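Local coordinates for NRPS (Penicillium fellutanum, PDB 6NKI), which is part of a fungal nonribosomal peptide synthetase (NRPS) and folds as a Rossmann-type nucleotide-binding domain that carries NADPH, at residues 38-43 and 279-284; 93-98 and 147-152; 255-260 and 330-335; 324-329 and 401-406. One frame throughout, in Å; residues are numbered along the deposited sequence.

Interaction 1 of 4, residues 38-43 and 279-284; sequences LHQLLV and VASLII
In Gln40, CG lies beside the backbone N, anti to the carbonyl carbon (chi1 -66°), and the amide is carried toward Ala280 and Ser281. In Ile284, CG1 likewise lies beside the backbone N (chi1 -65°), and CD1 ends against Gln40 CB. Gln40 is extended beyond CG, and its amide lies against the helix backbone at Ala280 and Ser281. Ala280 CB sits 3.6 Å from Gln40 OE1 and 3.7 Å from Gln40 NE2. OE1 is also 2.9 Å from Ser281 N, but the angle is poor and this is no hydrogen bond. The bond of this amide comes from NE2, which donates to Asp277 O in the same partner helix. Leu41 CD2 is 3.8 Å from Ile284 CD1 and 3.9 Å from Ile284 CG1, and the two side chains cross obliquely. The helix segments pass 9.6 Å apart at a signed crossing angle of -51°. On the far face of helix 32-43, Leu38 packs on Val50 and Val52 of the sheet. Gln397 of the second subunit packs on Ser281. The contact is mixed, shared by the Gln40 amide and the Ile284 methyl CD1. The NE2 bond to Asp277 O would fix how the amide is turned.

Interaction 2 of 4, residues 93-98 and 147-152; sequences QPHLGL and TFDILQ
Asp149 reaches from helix 136-156 to the backbone at His95. Its CB points toward the loop 93-98. The next atom, CG, lies beside the residue's own backbone N (chi1 -67°) and is 3.7 Å from His95 N. The carboxylate then splits its work. OD2 takes a weak hydrogen bond from His95 N, 3.2 Å long and bent to 140° at the hydrogen. It also lies 3.8 Å from Leu96 N. OD1 comes to the edge of the imidazole, near the ring plane, 4.5 Å from His95 CD2. That ring also meets Trp103. Next to this polar point, Leu96 CD1 touches Ile150 CG1 loosely, at 4.5 Å. Ile150 itself packs on Ile123 and Leu163 of the parallel sheet, so the loop is applied to a helix of the Rossmann fold. His95, Leu96 and Gly97 all have positive phi. The loop coils there into tight turns, with Gly97 N bonded to Pro94 O and Leu98 N to His95 O. The side chain of Leu96 is about 8 Å from the bound NADPH. A buried carboxylate held to the loop by one weak bond makes a modest link, and the nearby His95 ring, if charged, would probably favour its negative form.

Interaction 3 of 4, residues 255-260 and 330-335; sequences TAMTTC and LGRDLI
Ile335 and Cys260 begin the two-stranded parallel pairing of strands 261-263 and 335-337, directly after helix 248-259 on one side, and after the short link 331-334 from helix 319-330 on the other. Cys260 and Gly331 each leave helical geometry with positive phi. Ile335 N donates to Cys260 O at 2.7 Å, and the bond is nearly straight (168°). Backbone bonds between Ile335 and Tyr262 carry the pairing on. Next to this bond Leu334 turns its tip to the helix end, with CD2 3.9 Å from Cys260 CA and CD1 4.2 Å from Ala256 CB. One turn earlier in the helix, Met257 lies across Leu330. Met257 CG is 3.7 Å from Leu330 CD1. The Met257 chain bends at chi3 (63°) and leaves CE 3.7 Å from Leu330 CD2. Leu406 and Ala407 of helix 389-410 pack beside this pair.

Arg332 holds CG in the crowded position between its backbone N and carbonyl carbon, and the chain is extended from there to NE. Its guanidinium lies at the end of helix 248-259, with NH2 close to Met257 O. That approach is too short to be trusted. NH1 has its firm partner outside, in a salt bridge to Glu410. On the helix, Thr258 OG1 bonds back to Thr255 O at 2.9 Å and also to Gln349. The result is a two-stranded parallel sheet in which each strand follows a helix, with Met257, Leu330 and Leu334 packed between the helix ends.

Interaction 4 of 4, residues 324-329 and 401-406; sequences KAIMLG and RNAEYL
Gly329 and Ala403 mark the tight part of this helix pair. Gly329 has no side chain, and a CB there would point toward the other helix. Backbone therefore lies on backbone: Gly329 CA and Glu404 CA are 4.2 Å apart. Gly329 O lies 3.4 Å from Glu404 CA in a CA-H...O contact, with an angle of 132° at the hydrogen. Ala403 points its methyl at helix 319-330. Its CB rests 3.5 Å from Ile326 O and 3.7 Å from Ile326 CA. Ile326 starts away from the partner, yet its CD1 reaches back to within 3.9 Å of Ala403 CB. The same side chain also packs on Val399, Trp250 and Val253.

This is a close helix-helix crossing made by small residues. The segment axes come within 7.3 Å at a signed angle of -45°, and glycine and alanine let the backbones approach. It joins helices 319-330 and 389-410.

The looser part lies at Glu404, which is partly exposed. Its CB is the nearest side-chain atom to the partner, 3.6 Å from Gly329 O. CG, placed anti to the backbone N (chi1 177°), is 4.0 Å from Gly329 O, and the chain stays extended beyond it. The Glu404 side chain also packs on Asn45 of the second subunit. Leu328, exposed on the same helix as Gly329, packs on His289 of the second subunit.

Overall arrangement
From the N terminus, residues 38-43 open the loop that interaction 1 closes at 279-284. Interaction 2 is nested inside it, joining the loop after strand 84-88 to helix 136-156 and closing at 147-152. Both lie on the Rossmann part, around its parallel sheet. Interaction 3 starts at 255-260, within the loop of interaction 1, and closes at 330-335, so the two cross. Interaction 4 opens at 324-329, after interaction 1 has closed, crosses interaction 3 and closes at 401-406. Interactions 3 and 4 touch, their centres 10 Å apart, with a probable hydrogen bond from Arg332 N to Met327 O. They tie together helices 248-259, 319-330 and 389-410. Interactions 1 and 4 both touch the second subunit.

Interaction 1 of 4, residues 38-43 and 279-284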
# COMPACT_ATOMS: atom_id res chain seq x y z
N LEU A 38 3.65 -17.48 -4.09
CA LEU A 38 2.97 -18.75 -3.88
C LEU A 38 1.68 -18.55 -3.09
O LEU A 38 0.59 -18.89 -3.56
CB LEU A 38 3.93 -19.74 -3.19
CG LEU A 38 3.33 -21.13 -3.04
CD1 LEU A 38 3.08 -21.70 -4.41
CD2 LEU A 38 4.14 -22.07 -2.17
N HIS A 39 1.80 -17.98 -1.89
CA HIS A 39 0.65 -17.61 -1.05
C HIS A 39 -0.48 -16.97 -1.86
O HIS A 39 -1.64 -17.40 -1.79
CB HIS A 39 1.12 -16.66 0.03
CG HIS A 39 0.06 -16.27 0.99
ND1 HIS A 39 0.09 -15.08 1.68
CD2 HIS A 39 -1.05 -16.92 1.41
CE1 HIS A 39 -0.97 -15.01 2.46
NE2 HIS A 39 -1.67 -16.12 2.32
N GLN A 40 -0.15 -15.95 -2.65
CA GLN A 40 -1.24 -15.20 -3.27
C GLN A 40 -1.83 -15.93 -4.47
O GLN A 40 -3.01 -15.73 -4.78
CB GLN A 40 -0.77 -13.80 -3.66
CG GLN A 40 -0.43 -12.92 -2.47
CD GLN A 40 0.05 -11.56 -2.89
OE1 GLN A 40 0.05 -11.22 -4.07
NE2 GLN A 40 0.53 -10.78 -1.93
N LEU A 41 -1.06 -16.77 -5.17
CA LEU A 41 -1.68 -17.62 -6.19
C LEU A 41 -2.71 -18.56 -5.57
O LEU A 41 -3.88 -18.54 -5.94
CB LEU A 41 -0.61 -18.43 -6.94
CG LEU A 41 0.29 -17.58 -7.81
CD1 LEU A 41 1.45 -18.41 -8.29
CD2 LEU A 41 -0.50 -17.01 -8.98
N LEU A 42 -2.29 -19.33 -4.57
CA LEU A 42 -3.18 -20.27 -3.89
C LEU A 42 -4.47 -19.62 -3.38
O LEU A 42 -5.48 -20.32 -3.23
CB LEU A 42 -2.41 -20.93 -2.74
CG LEU A 42 -1.50 -22.13 -3.05
CD1 LEU A 42 -0.36 -21.78 -3.96
CD2 LEU A 42 -0.93 -22.70 -1.78
N VAL A 43 -4.49 -18.31 -3.12
CA VAL A 43 -5.76 -17.76 -2.65
C VAL A 43 -6.65 -17.32 -3.81
O VAL A 43 -7.88 -17.36 -3.69
CB VAL A 43 -5.57 -16.62 -1.62
CG1 VAL A 43 -4.76 -17.11 -0.41
CG2 VAL A 43 -4.96 -15.33 -2.24
N VAL A 279 4.45 -6.15 -4.28
CA VAL A 279 5.10 -6.50 -5.53
C VAL A 279 4.65 -7.89 -5.97
O VAL A 279 4.41 -8.14 -7.16
CB VAL A 279 6.62 -6.37 -5.36
CG1 VAL A 279 7.02 -4.92 -5.20
CG2 VAL A 279 7.05 -7.10 -4.14
N ALA A 280 4.48 -8.78 -5.00
CA ALA A 280 3.80 -10.05 -5.23
C ALA A 280 2.47 -9.84 -5.93
O ALA A 280 2.22 -10.40 -7.00
CB ALA A 280 3.61 -10.76 -3.89
N SER A 281 1.57 -9.05 -5.30
CA SER A 281 0.26 -8.75 -5.87
C SER A 281 0.41 -8.21 -7.29
O SER A 281 -0.33 -8.60 -8.20
CB SER A 281 -0.49 -7.73 -4.98
OG SER A 281 -1.80 -7.39 -5.47
N LEU A 282 1.37 -7.31 -7.48
CA LEU A 282 1.58 -6.72 -8.79
C LEU A 282 2.11 -7.73 -9.81
O LEU A 282 1.95 -7.51 -11.00
CB LEU A 282 2.52 -5.51 -8.69
CG LEU A 282 2.89 -4.79 -9.99
CD1 LEU A 282 1.61 -4.38 -10.71
CD2 LEU A 282 3.75 -3.57 -9.77
N ILE A 283 2.75 -8.81 -9.37
CA ILE A 283 3.24 -9.80 -10.32
C ILE A 283 2.10 -10.68 -10.80
O ILE A 283 2.00 -10.98 -12.00
CB ILE A 283 4.39 -10.63 -9.70
CG1 ILE A 283 5.69 -9.80 -9.60
CG2 ILE A 283 4.63 -11.88 -10.53
CD1 ILE A 283 6.69 -10.30 -8.58
N ILE A 284 1.28 -11.12 -9.86
CA ILE A 284 0.13 -12.01 -10.18
C ILE A 284 -0.85 -11.28 -11.09
O ILE A 284 -1.27 -11.88 -12.06
CB ILE A 284 -0.54 -12.48 -8.88
CG1 ILE A 284 0.41 -13.36 -8.07
CG2 ILE A 284 -1.84 -13.18 -9.19
CD1 ILE A 284 -0.20 -13.94 -6.83

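Interaction 2 of 4, residues 93-98 and 147-152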
# COMPACT_ATOMS: atom_id res chain seq x y z
N GLN A 93 21.02 -26.97 -14.28
CA GLN A 93 21.00 -28.07 -15.23
C GLN A 93 20.16 -27.72 -16.46
O GLN A 93 19.32 -26.82 -16.42
CB GLN A 93 20.46 -29.34 -14.58
CG GLN A 93 21.35 -29.91 -13.47
CD GLN A 93 20.81 -31.22 -12.91
OE1 GLN A 93 19.79 -31.74 -13.36
NE2 GLN A 93 21.49 -31.75 -11.90
N PRO A 94 20.39 -28.42 -17.56
CA PRO A 94 19.51 -28.24 -18.72
C PRO A 94 18.09 -28.66 -18.38
O PRO A 94 17.86 -29.59 -17.62
CB PRO A 94 20.12 -29.18 -19.78
CG PRO A 94 21.53 -29.37 -19.35
CD PRO A 94 21.49 -29.36 -17.85
N HIS A 95 17.15 -27.89 -18.94
CA HIS A 95 15.72 -28.21 -18.74
C HIS A 95 15.31 -27.89 -17.30
O HIS A 95 14.34 -28.50 -16.84
CB HIS A 95 15.52 -29.68 -19.10
CG HIS A 95 15.25 -29.89 -20.55
ND1 HIS A 95 14.50 -30.94 -21.02
CD2 HIS A 95 15.57 -29.15 -21.63
CE1 HIS A 95 14.40 -30.86 -22.32
NE2 HIS A 95 15.04 -29.77 -22.73
N LEU A 96 16.14 -27.10 -16.61
CA LEU A 96 16.00 -26.62 -15.20
C LEU A 96 16.22 -27.76 -14.20
O LEU A 96 15.93 -27.55 -13.01
CB LEU A 96 14.65 -25.93 -14.97
CG LEU A 96 14.26 -24.87 -16.00
CD1 LEU A 96 12.77 -24.62 -15.96
CD2 LEU A 96 15.01 -23.57 -15.76
N GLY A 97 16.81 -28.88 -14.64
CA GLY A 97 17.00 -30.06 -13.78
C GLY A 97 15.75 -30.92 -13.77
O GLY A 97 15.70 -31.85 -12.96
N LEU A 98 14.79 -30.62 -14.64
CA LEU A 98 13.51 -31.37 -14.67
C LEU A 98 13.60 -32.65 -15.49
O LEU A 98 14.51 -32.79 -16.32
CB LEU A 98 12.40 -30.47 -15.22
CG LEU A 98 11.85 -29.43 -14.24
CD1 LEU A 98 10.99 -28.42 -14.97
CD2 LEU A 98 11.07 -30.10 -13.13
N THR A 147 16.13 -19.27 -18.36
CA THR A 147 15.27 -18.37 -19.13
C THR A 147 15.19 -18.83 -20.58
O THR A 147 14.10 -18.85 -21.18
CB THR A 147 15.79 -16.92 -19.03
OG1 THR A 147 15.89 -16.51 -17.65
CG2 THR A 147 14.86 -15.94 -19.76
N PHE A 148 16.33 -19.22 -21.15
CA PHE A 148 16.36 -19.76 -22.51
C PHE A 148 15.51 -21.02 -22.61
O PHE A 148 14.71 -21.17 -23.55
CB PHE A 148 17.81 -20.05 -22.90
CG PHE A 148 17.99 -20.58 -24.30
CD1 PHE A 148 17.95 -19.71 -25.39
CD2 PHE A 148 18.19 -21.93 -24.53
CE1 PHE A 148 18.11 -20.19 -26.67
CE2 PHE A 148 18.35 -22.41 -25.81
CZ PHE A 148 18.31 -21.54 -26.88
N ASP A 149 15.68 -21.94 -21.66
CA ASP A 149 14.84 -23.14 -21.64
C ASP A 149 13.36 -22.77 -21.63
O ASP A 149 12.54 -23.44 -22.27
CB ASP A 149 15.20 -24.00 -20.43
CG ASP A 149 16.61 -24.60 -20.51
OD1 ASP A 149 17.06 -24.91 -21.64
OD2 ASP A 149 17.25 -24.75 -19.45
N ILE A 150 13.01 -21.67 -20.92
CA ILE A 150 11.62 -21.28 -20.69
C ILE A 150 10.94 -20.78 -21.96
O ILE A 150 9.77 -21.10 -22.22
CB ILE A 150 11.54 -20.24 -19.53
CG1 ILE A 150 11.46 -20.92 -18.16
CG2 ILE A 150 10.37 -19.27 -19.67
CD1 ILE A 150 11.71 -19.99 -17.07
N LEU A 151 11.63 -19.96 -22.76
CA LEU A 151 11.03 -19.55 -24.04
C LEU A 151 10.87 -20.74 -24.98
O LEU A 151 9.89 -20.81 -25.73
CB LEU A 151 11.85 -18.46 -24.71
CG LEU A 151 11.96 -17.14 -23.96
CD1 LEU A 151 12.67 -16.18 -24.88
CD2 LEU A 151 10.57 -16.64 -23.51
N GLN A 152 11.83 -21.67 -24.98
CA GLN A 152 11.62 -22.93 -25.68
C GLN A 152 10.30 -23.55 -25.27
O GLN A 152 9.57 -24.11 -26.10
CB GLN A 152 12.74 -23.92 -25.38
CG GLN A 152 14.08 -23.66 -26.03
CD GLN A 152 15.11 -24.68 -25.58
OE1 GLN A 152 14.85 -25.47 -24.67
NE2 GLN A 152 16.26 -24.67 -26.23

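Interaction 3 of 4, residues 255-260 and 330-335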
# COMPACT_ATOMS: atom_id res chain seq x y z
N THR A 255 24.08 -4.88 12.30
CA THR A 255 25.39 -4.51 12.80
C THR A 255 25.43 -3.05 13.22
O THR A 255 26.26 -2.66 14.06
CB THR A 255 26.48 -4.78 11.75
OG1 THR A 255 26.40 -3.82 10.68
CG2 THR A 255 26.32 -6.18 11.16
N ALA A 256 24.55 -2.23 12.64
CA ALA A 256 24.39 -0.87 13.11
C ALA A 256 23.85 -0.86 14.53
O ALA A 256 24.17 0.04 15.32
CB ALA A 256 23.49 -0.09 12.16
N MET A 257 23.05 -1.87 14.87
CA MET A 257 22.55 -2.04 16.23
C MET A 257 23.67 -2.30 17.24
O MET A 257 23.67 -1.75 18.34
CB MET A 257 21.54 -3.18 16.26
CG MET A 257 20.24 -2.85 15.56
SD MET A 257 19.20 -4.28 15.23
CE MET A 257 18.85 -4.85 16.90
N THR A 258 24.62 -3.17 16.88
CA THR A 258 25.70 -3.53 17.79
C THR A 258 26.76 -2.45 17.85
O THR A 258 27.39 -2.26 18.89
CB THR A 258 26.33 -4.85 17.35
OG1 THR A 258 26.93 -4.68 16.06
CG2 THR A 258 25.26 -5.95 17.27
N THR A 259 26.96 -1.74 16.74
CA THR A 259 27.83 -0.58 16.67
C THR A 259 27.23 0.66 17.32
O THR A 259 27.98 1.55 17.75
CB THR A 259 28.19 -0.33 15.20
OG1 THR A 259 29.00 -1.42 14.72
CG2 THR A 259 28.93 0.94 15.00
N CYS A 260 25.90 0.73 17.42
CA CYS A 260 25.19 1.89 17.98
C CYS A 260 25.49 3.17 17.20
O CYS A 260 25.39 4.28 17.73
CB CYS A 260 25.51 2.07 19.47
SG CYS A 260 24.93 0.73 20.56
N LEU A 330 13.56 0.48 16.89
CA LEU A 330 14.49 0.01 17.91
C LEU A 330 14.21 0.67 19.26
O LEU A 330 14.57 0.13 20.31
CB LEU A 330 15.94 0.28 17.49
CG LEU A 330 16.61 -0.43 16.30
CD1 LEU A 330 18.03 0.09 16.09
CD2 LEU A 330 16.62 -1.94 16.46
N GLY A 331 13.57 1.83 19.25
CA GLY A 331 13.30 2.52 20.49
C GLY A 331 14.52 3.13 21.13
O GLY A 331 14.53 3.32 22.35
N ARG A 332 15.54 3.45 20.35
CA ARG A 332 16.77 4.00 20.88
C ARG A 332 17.46 4.76 19.76
O ARG A 332 17.25 4.48 18.58
CB ARG A 332 17.68 2.90 21.43
CG ARG A 332 18.38 2.10 20.35
CD ARG A 332 19.09 0.89 20.93
NE ARG A 332 19.99 0.29 19.94
CZ ARG A 332 20.65 -0.85 20.13
NH1 ARG A 332 20.47 -1.54 21.25
NH2 ARG A 332 21.45 -1.31 19.19
N ASP A 333 18.29 5.72 20.14
CA ASP A 333 18.99 6.51 19.15
C ASP A 333 20.34 5.91 18.81
O ASP A 333 20.99 5.26 19.63
CB ASP A 333 19.13 7.96 19.61
CG ASP A 333 17.81 8.69 19.61
OD1 ASP A 333 16.91 8.29 18.82
OD2 ASP A 333 17.66 9.67 20.39
N LEU A 334 20.74 6.12 17.55
CA LEU A 334 22.00 5.58 16.98
C LEU A 334 22.94 6.75 16.69
O LEU A 334 22.47 7.78 16.19
CB LEU A 334 21.68 4.87 15.66
CG LEU A 334 21.03 3.50 15.76
CD1 LEU A 334 21.31 2.70 14.51
CD2 LEU A 334 21.52 2.75 16.98
N ILE A 335 24.23 6.57 16.96
CA ILE A 335 25.17 7.69 16.70
C ILE A 335 25.21 7.91 15.19
O ILE A 335 25.50 6.95 14.49
CB ILE A 335 26.56 7.33 17.22
CG1 ILE A 335 26.52 6.87 18.67
CG2 ILE A 335 27.51 8.50 17.01
CD1 ILE A 335 27.69 6.02 19.08

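Interaction 4 of 4, residues 324-329 and 401-406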
# COMPACT_ATOMS: atom_id res chain seq x y z
N LYS A 324 15.49 7.15 10.60
CA LYS A 324 14.71 7.59 11.75
C LYS A 324 13.60 6.62 12.05
O LYS A 324 13.10 6.60 13.18
CB LYS A 324 14.18 9.02 11.58
CG LYS A 324 13.30 9.34 10.41
CD LYS A 324 12.69 10.76 10.56
CE LYS A 324 13.68 11.93 10.35
NZ LYS A 324 14.12 12.15 8.94
N ALA A 325 13.24 5.77 11.08
CA ALA A 325 12.24 4.73 11.29
C ALA A 325 12.84 3.53 11.99
O ALA A 325 12.22 2.95 12.89
CB ALA A 325 11.61 4.35 9.95
N ILE A 326 14.04 3.12 11.56
CA ILE A 326 14.84 2.14 12.32
C ILE A 326 14.89 2.53 13.80
O ILE A 326 14.49 1.77 14.69
CB ILE A 326 16.25 2.02 11.71
CG1 ILE A 326 16.26 1.41 10.28
CG2 ILE A 326 17.21 1.32 12.69
CD1 ILE A 326 15.81 -0.08 10.16
N MET A 327 15.37 3.74 14.08
CA MET A 327 15.55 4.13 15.48
C MET A 327 14.21 4.21 16.21
O MET A 327 14.14 3.87 17.40
CB MET A 327 16.28 5.47 15.58
CG MET A 327 17.74 5.49 15.10
SD MET A 327 18.43 7.13 15.27
CE MET A 327 17.62 8.02 13.96
N LEU A 328 13.15 4.63 15.51
CA LEU A 328 11.83 4.64 16.12
C LEU A 328 11.38 3.25 16.53
O LEU A 328 10.76 3.07 17.59
CB LEU A 328 10.83 5.26 15.15
CG LEU A 328 9.45 5.69 15.68
CD1 LEU A 328 8.96 6.86 14.85
CD2 LEU A 328 8.41 4.56 15.67
N GLY A 329 11.68 2.24 15.70
CA GLY A 329 11.31 0.87 16.03
C GLY A 329 12.26 0.23 17.03
O GLY A 329 11.82 -0.49 17.94
N ARG A 401 8.14 -1.52 11.81
CA ARG A 401 7.69 -2.76 12.44
C ARG A 401 8.78 -3.82 12.40
O ARG A 401 8.82 -4.72 13.25
CB ARG A 401 6.41 -3.29 11.76
CG ARG A 401 5.21 -2.36 11.69
CD ARG A 401 4.72 -1.92 13.05
NE ARG A 401 4.40 -3.04 13.94
CZ ARG A 401 3.24 -3.70 13.94
NH1 ARG A 401 2.28 -3.37 13.09
NH2 ARG A 401 3.06 -4.70 14.80
N ASN A 402 9.68 -3.75 11.42
CA ASN A 402 10.75 -4.73 11.33
C ASN A 402 11.87 -4.41 12.32
O ASN A 402 12.37 -5.31 13.02
CB ASN A 402 11.28 -4.81 9.89
CG ASN A 402 10.28 -5.46 8.90
OD1 ASN A 402 9.67 -6.48 9.20
ND2 ASN A 402 10.13 -4.87 7.72
N ALA A 403 12.26 -3.15 12.42
CA ALA A 403 13.27 -2.76 13.39
C ALA A 403 12.81 -3.02 14.83
O ALA A 403 13.64 -3.25 15.71
CB ALA A 403 13.64 -1.29 13.19
N GLU A 404 11.51 -2.93 15.08
CA GLU A 404 10.95 -3.32 16.37
C GLU A 404 10.98 -4.84 16.58
O GLU A 404 10.99 -5.30 17.72
CB GLU A 404 9.53 -2.79 16.50
CG GLU A 404 8.81 -3.19 17.79
CD GLU A 404 7.46 -2.51 17.99
OE1 GLU A 404 7.05 -1.71 17.13
OE2 GLU A 404 6.82 -2.78 19.04
N TYR A 405 10.99 -5.61 15.50
CA TYR A 405 11.11 -7.06 15.64
C TYR A 405 12.52 -7.46 16.05
O TYR A 405 12.71 -8.19 17.03
CB TYR A 405 10.74 -7.77 14.33
CG TYR A 405 11.08 -9.25 14.37
CD1 TYR A 405 10.30 -10.15 15.07
CD2 TYR A 405 12.21 -9.74 13.71
CE1 TYR A 405 10.61 -11.49 15.11
CE2 TYR A 405 12.53 -11.08 13.75
CZ TYR A 405 11.73 -11.96 14.45
OH TYR A 405 12.03 -13.30 14.49
N LEU A 406 13.51 -7.02 15.28
CA LEU A 406 14.89 -7.32 15.63
C LEU A 406 15.18 -6.90 17.07
O LEU A 406 15.66 -7.70 17.88
CB LEU A 406 15.84 -6.63 14.65
CG LEU A 406 15.78 -7.17 13.20
CD1 LEU A 406 16.66 -6.37 12.25
CD2 LEU A 406 16.13 -8.65 13.15